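Local coordinates for acyl-CoA dehydrogenase family protein (Porphyromonas gingivalis, PDB 2OKU) that is the C-terminal helical domain of a probable FAD-dependent acyl-CoA dehydrogenase, an oxidoreductase thought to desaturate acyl-CoA thioesters, at residues A[41-52]-A[103-114]. Sequence-based numbering, arbitrary orientation.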
loop_
_atom_site.group_PDB
_atom_site.type_symbol
_atom_site.label_atom_id
_atom_site.label_comp_id
_atom_site.label_asym_id
_atom_site.label_seq_id
_atom_site.Cartn_x
_atom_site.Cartn_y
_atom_site.Cartn_z
HETATM N N MSE A 41 -8.715 10.291 -5.611
HETATM C CA MSE A 41 -7.245 10.406 -5.377
HETATM C C MSE A 41 -6.455 10.514 -6.694
HETATM O O MSE A 41 -5.442 11.226 -6.772
HETATM C CB MSE A 41 -6.714 9.218 -4.570
HETATM C CG MSE A 41 -7.233 9.175 -3.159
HETATM SE SE MSE A 41 -6.689 7.550 -2.252
HETATM C CE MSE A 41 -4.786 7.976 -2.101
ATOM N N THR A 42 -6.916 9.803 -7.722
ATOM C CA THR A 42 -6.293 9.853 -9.050
ATOM C C THR A 42 -6.465 11.257 -9.670
ATOM O O THR A 42 -5.491 11.868 -10.118
ATOM C CB THR A 42 -6.855 8.755 -9.971
ATOM O OG1 THR A 42 -6.770 7.490 -9.309
ATOM C CG2 THR A 42 -6.118 8.692 -11.309
ATOM N N ASP A 43 -7.685 11.774 -9.665
ATOM C CA ASP A 43 -7.934 13.128 -10.150
ATOM C C ASP A 43 -7.097 14.156 -9.361
ATOM O O ASP A 43 -6.599 15.096 -9.944
ATOM C CB ASP A 43 -9.407 13.520 -10.032
ATOM C CG ASP A 43 -10.352 12.651 -10.873
ATOM O OD1 ASP A 43 -9.909 11.925 -11.782
ATOM O OD2 ASP A 43 -11.573 12.701 -10.587
ATOM N N ARG A 44 -6.984 13.977 -8.041
ATOM C CA ARG A 44 -6.189 14.884 -7.179
ATOM C C ARG A 44 -4.710 14.880 -7.571
ATOM O O ARG A 44 -4.078 15.942 -7.672
ATOM C CB ARG A 44 -6.320 14.489 -5.708
ATOM C CG ARG A 44 -6.038 15.577 -4.709
ATOM C CD ARG A 44 -7.364 15.934 -4.043
ATOM N NE ARG A 44 -7.345 17.134 -3.218
ATOM C CZ ARG A 44 -6.971 17.196 -1.953
ATOM N NH1 ARG A 44 -6.503 16.120 -1.325
ATOM N NH2 ARG A 44 -7.051 18.371 -1.322
ATOM N N ALA A 45 -4.161 13.693 -7.820
ATOM C CA ALA A 45 -2.775 13.586 -8.302
ATOM C C ALA A 45 -2.570 14.312 -9.652
ATOM O O ALA A 45 -1.655 15.084 -9.796
ATOM C CB ALA A 45 -2.358 12.098 -8.418
ATOM N N GLU A 46 -3.452 14.058 -10.619
ATOM C CA GLU A 46 -3.389 14.694 -11.927
ATOM C C GLU A 46 -3.470 16.208 -11.774
ATOM O O GLU A 46 -2.734 16.930 -12.429
ATOM C CB GLU A 46 -4.536 14.194 -12.819
ATOM C CG GLU A 46 -4.587 14.808 -14.224
ATOM C CD GLU A 46 -5.727 14.261 -15.042
ATOM O OE1 GLU A 46 -6.893 14.436 -14.613
ATOM O OE2 GLU A 46 -5.451 13.638 -16.082
ATOM N N ALA A 47 -4.395 16.670 -10.937
ATOM C CA ALA A 47 -4.616 18.110 -10.761
ATOM C C ALA A 47 -3.385 18.764 -10.150
ATOM O O ALA A 47 -2.997 19.841 -10.569
ATOM C CB ALA A 47 -5.845 18.384 -9.904
ATOM N N LEU A 48 -2.762 18.112 -9.176
ATOM C CA LEU A 48 -1.558 18.681 -8.523
ATOM C C LEU A 48 -0.365 18.724 -9.487
ATOM O O LEU A 48 0.376 19.696 -9.523
ATOM C CB LEU A 48 -1.180 17.907 -7.257
ATOM C CG LEU A 48 -0.090 18.582 -6.420
ATOM C CD1 LEU A 48 -0.619 19.910 -5.824
ATOM C CD2 LEU A 48 0.423 17.638 -5.307
ATOM N N ILE A 49 -0.209 17.670 -10.292
ATOM C CA ILE A 49 0.822 17.671 -11.329
ATOM C C ILE A 49 0.618 18.855 -12.272
ATOM O O ILE A 49 1.586 19.565 -12.550
ATOM C CB ILE A 49 0.834 16.340 -12.117
ATOM C CG1 ILE A 49 1.325 15.234 -11.177
ATOM C CG2 ILE A 49 1.713 16.457 -13.410
ATOM C CD1 ILE A 49 1.037 13.771 -11.642
ATOM N N ALA A 50 -0.628 19.065 -12.732
ATOM C CA ALA A 50 -0.990 20.218 -13.592
ATOM C C ALA A 50 -0.701 21.551 -12.919
ATOM O O ALA A 50 -0.189 22.477 -13.563
ATOM C CB ALA A 50 -2.462 20.157 -14.017
ATOM N N PHE A 51 -1.045 21.658 -11.642
ATOM C CA PHE A 51 -0.756 22.863 -10.859
ATOM C C PHE A 51 0.727 23.254 -10.957
ATOM O O PHE A 51 1.055 24.439 -11.128
ATOM C CB PHE A 51 -1.201 22.698 -9.398
ATOM C CG PHE A 51 -0.735 23.800 -8.495
ATOM C CD1 PHE A 51 -1.478 24.964 -8.367
ATOM C CD2 PHE A 51 0.456 23.692 -7.805
ATOM C CE1 PHE A 51 -1.040 26.013 -7.536
ATOM C CE2 PHE A 51 0.899 24.711 -6.978
ATOM C CZ PHE A 51 0.159 25.870 -6.835
ATOM N N VAL A 52 1.608 22.268 -10.860
ATOM C CA VAL A 52 3.063 22.496 -10.920
ATOM C C VAL A 52 3.563 22.710 -12.365
ATOM O O VAL A 52 4.239 23.714 -12.650
ATOM C CB VAL A 52 3.866 21.333 -10.265
ATOM C CG1 VAL A 52 5.380 21.535 -10.452
ATOM C CG2 VAL A 52 3.522 21.183 -8.757
ATOM N N GLN A 103 -4.911 8.744 1.660
ATOM C CA GLN A 103 -5.637 10.020 1.604
ATOM C C GLN A 103 -4.961 11.095 2.469
ATOM O O GLN A 103 -4.799 12.217 2.035
ATOM C CB GLN A 103 -7.090 9.842 2.057
ATOM C CG GLN A 103 -7.954 9.105 1.062
ATOM C CD GLN A 103 -9.335 8.768 1.594
ATOM O OE1 GLN A 103 -9.523 8.535 2.795
ATOM N NE2 GLN A 103 -10.308 8.736 0.703
ATOM N N ALA A 104 -4.582 10.731 3.688
ATOM C CA ALA A 104 -3.869 11.640 4.577
ATOM C C ALA A 104 -2.570 12.139 3.948
ATOM O O ALA A 104 -2.294 13.341 3.933
ATOM C CB ALA A 104 -3.598 10.985 5.925
ATOM N N GLU A 105 -1.793 11.221 3.389
ATOM C CA GLU A 105 -0.518 11.593 2.817
ATOM C C GLU A 105 -0.675 12.444 1.575
ATOM O O GLU A 105 0.066 13.411 1.418
ATOM C CB GLU A 105 0.366 10.356 2.569
ATOM C CG GLU A 105 0.774 9.564 3.827
ATOM C CD GLU A 105 1.472 10.444 4.859
ATOM O OE1 GLU A 105 2.474 11.063 4.521
ATOM O OE2 GLU A 105 0.974 10.559 5.982
ATOM N N GLN A 106 -1.675 12.153 0.740
ATOM C CA GLN A 106 -1.970 12.980 -0.415
ATOM C C GLN A 106 -2.356 14.412 0.010
ATOM O O GLN A 106 -1.985 15.382 -0.629
ATOM C CB GLN A 106 -3.099 12.395 -1.250
ATOM C CG GLN A 106 -2.680 11.337 -2.256
ATOM C CD GLN A 106 -3.678 11.242 -3.403
ATOM O OE1 GLN A 106 -4.882 11.476 -3.218
ATOM N NE2 GLN A 106 -3.185 10.884 -4.597
ATOM N N GLU A 107 -3.108 14.524 1.095
ATOM C CA GLU A 107 -3.559 15.821 1.563
ATOM C C GLU A 107 -2.364 16.678 2.033
ATOM O O GLU A 107 -2.269 17.844 1.707
ATOM C CB GLU A 107 -4.583 15.647 2.680
ATOM C CG GLU A 107 -5.118 16.925 3.280
ATOM C CD GLU A 107 -5.622 17.984 2.300
ATOM O OE1 GLU A 107 -6.300 17.637 1.311
ATOM O OE2 GLU A 107 -5.387 19.192 2.562
ATOM N N LYS A 108 -1.439 16.065 2.754
ATOM C CA LYS A 108 -0.227 16.751 3.221
ATOM C C LYS A 108 0.604 17.281 2.025
ATOM O O LYS A 108 1.052 18.435 2.001
ATOM C CB LYS A 108 0.622 15.796 4.063
ATOM C CG LYS A 108 0.059 15.416 5.461
ATOM C CD LYS A 108 0.966 14.313 6.015
ATOM C CE LYS A 108 0.482 13.735 7.285
ATOM N NZ LYS A 108 1.410 12.687 7.801
ATOM N N ILE A 109 0.742 16.439 1.014
ATOM C CA ILE A 109 1.481 16.803 -0.190
ATOM C C ILE A 109 0.755 17.917 -0.936
ATOM O O ILE A 109 1.351 18.931 -1.273
ATOM C CB ILE A 109 1.710 15.621 -1.152
ATOM C CG1 ILE A 109 2.552 14.508 -0.509
ATOM C CG2 ILE A 109 2.375 16.151 -2.466
ATOM C CD1 ILE A 109 2.489 13.129 -1.229
ATOM N N ASP A 110 -0.534 17.722 -1.204
ATOM C CA ASP A 110 -1.327 18.728 -1.927
ATOM C C ASP A 110 -1.271 20.132 -1.258
ATOM O O ASP A 110 -1.037 21.127 -1.922
ATOM C CB ASP A 110 -2.783 18.256 -2.011
ATOM C CG ASP A 110 -3.604 19.124 -2.917
ATOM O OD1 ASP A 110 -3.441 19.010 -4.126
ATOM O OD2 ASP A 110 -4.408 19.912 -2.401
ATOM N N SER A 111 -1.477 20.168 0.052
ATOM C CA SER A 111 -1.421 21.393 0.862
ATOM C C SER A 111 -0.042 22.088 0.775
ATOM O O SER A 111 0.049 23.284 0.491
ATOM C CB SER A 111 -1.803 21.051 2.303
ATOM O OG SER A 111 -1.717 22.199 3.135
ATOM N N TYR A 112 1.015 21.309 0.975
ATOM C CA TYR A 112 2.376 21.810 0.882
ATOM C C TYR A 112 2.707 22.385 -0.478
ATOM O O TYR A 112 3.178 23.509 -0.578
ATOM C CB TYR A 112 3.406 20.723 1.244
ATOM C CG TYR A 112 4.833 21.246 1.033
ATOM C CD1 TYR A 112 5.478 21.946 2.044
ATOM C CD2 TYR A 112 5.483 21.062 -0.162
ATOM C CE1 TYR A 112 6.771 22.454 1.867
ATOM C CE2 TYR A 112 6.788 21.549 -0.358
ATOM C CZ TYR A 112 7.414 22.248 0.677
ATOM O OH TYR A 112 8.688 22.737 0.505
ATOM N N VAL A 113 2.465 21.604 -1.530
ATOM C CA VAL A 113 2.791 22.018 -2.896
ATOM C C VAL A 113 2.012 23.256 -3.331
ATOM O O VAL A 113 2.574 24.177 -3.959
ATOM C CB VAL A 113 2.602 20.852 -3.889
ATOM C CG1 VAL A 113 2.739 21.325 -5.353
ATOM C CG2 VAL A 113 3.599 19.734 -3.542
ATOM N N ARG A 114 0.730 23.290 -2.984
ATOM C CA ARG A 114 -0.121 24.426 -3.329
ATOM C C ARG A 114 0.191 25.707 -2.534
ATOM O O ARG A 114 -0.055 26.808 -3.024
ATOM C CB ARG A 114 -1.595 24.024 -3.205
ATOM C CG ARG A 114 -2.012 23.070 -4.346
ATOM C CD ARG A 114 -3.480 22.664 -4.249
ATOM N NE ARG A 114 -3.799 21.665 -5.270
ATOM C CZ ARG A 114 -4.128 21.961 -6.523
ATOM N NH1 ARG A 114 -4.215 23.226 -6.908
ATOM N NH2 ARG A 114 -4.407 20.993 -7.383
HETATM O O HOH W 1 -6.731 13.046 -1.999
HETATM O O HOH W 2 -4.907 18.251 -6.240
HETATM O O HOH W 3 -6.574 21.009 -3.266
#
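Near-parallel packing of two helices in the all-helical C-terminal domain joins Leu48 to Asp110 and Arg44 to Glu107, and it illustrates how an apolar knob and a salt-bridge network can share one interface, with Asp110 and Arg114 belonging to both. The segments 41-52 and 103-114, from helices 32-53 and 92-115, run in the same direction at 18°, their axes 10.6 Å apart. Leu48 is the knob, seated in a hole formed by Ile109, Asp110, Val113 and Arg114; its CD2 meets Ile109 CG2, while CD1 lies 3.7 Å from Val113 CG1. Further along, Val52 CG2 presses tightly on that same Val113 CG1.

The charged side is a network. The Arg44 chain, bent at chi2 (111°), presents NH1 and NH2 end-on to a single oxygen, with NH2 2.8 Å from Glu107 OE1. The Arg44 guanidinium and the Glu107 carboxylate are nearly coplanar. Asp110 OD2 instead lies over a guanidinium face, 3.2 Å from Arg44 NH2, a purely electrostatic pairing. Asp110 OD1 takes a hydrogen bond from Arg114 NE, and a water links this oxygen to Arg44 O and Arg114 NH2. Arg114 CG also lies over the centre of the Phe51 ring, a CH-pi contact 4.1 Å from the centroid.

At the other end, buried Gln106 NE2 donates to Met41 O at 3.2 Å and also bonds Met71 O, tying in helix 58-87. Gln106 NE2 comes in above the Met41 carbonyl plane, on the face opposite Ala45 N, while Gln106 OE1 accepts a hydrogen bond from a water that also bonds Arg44 NH1.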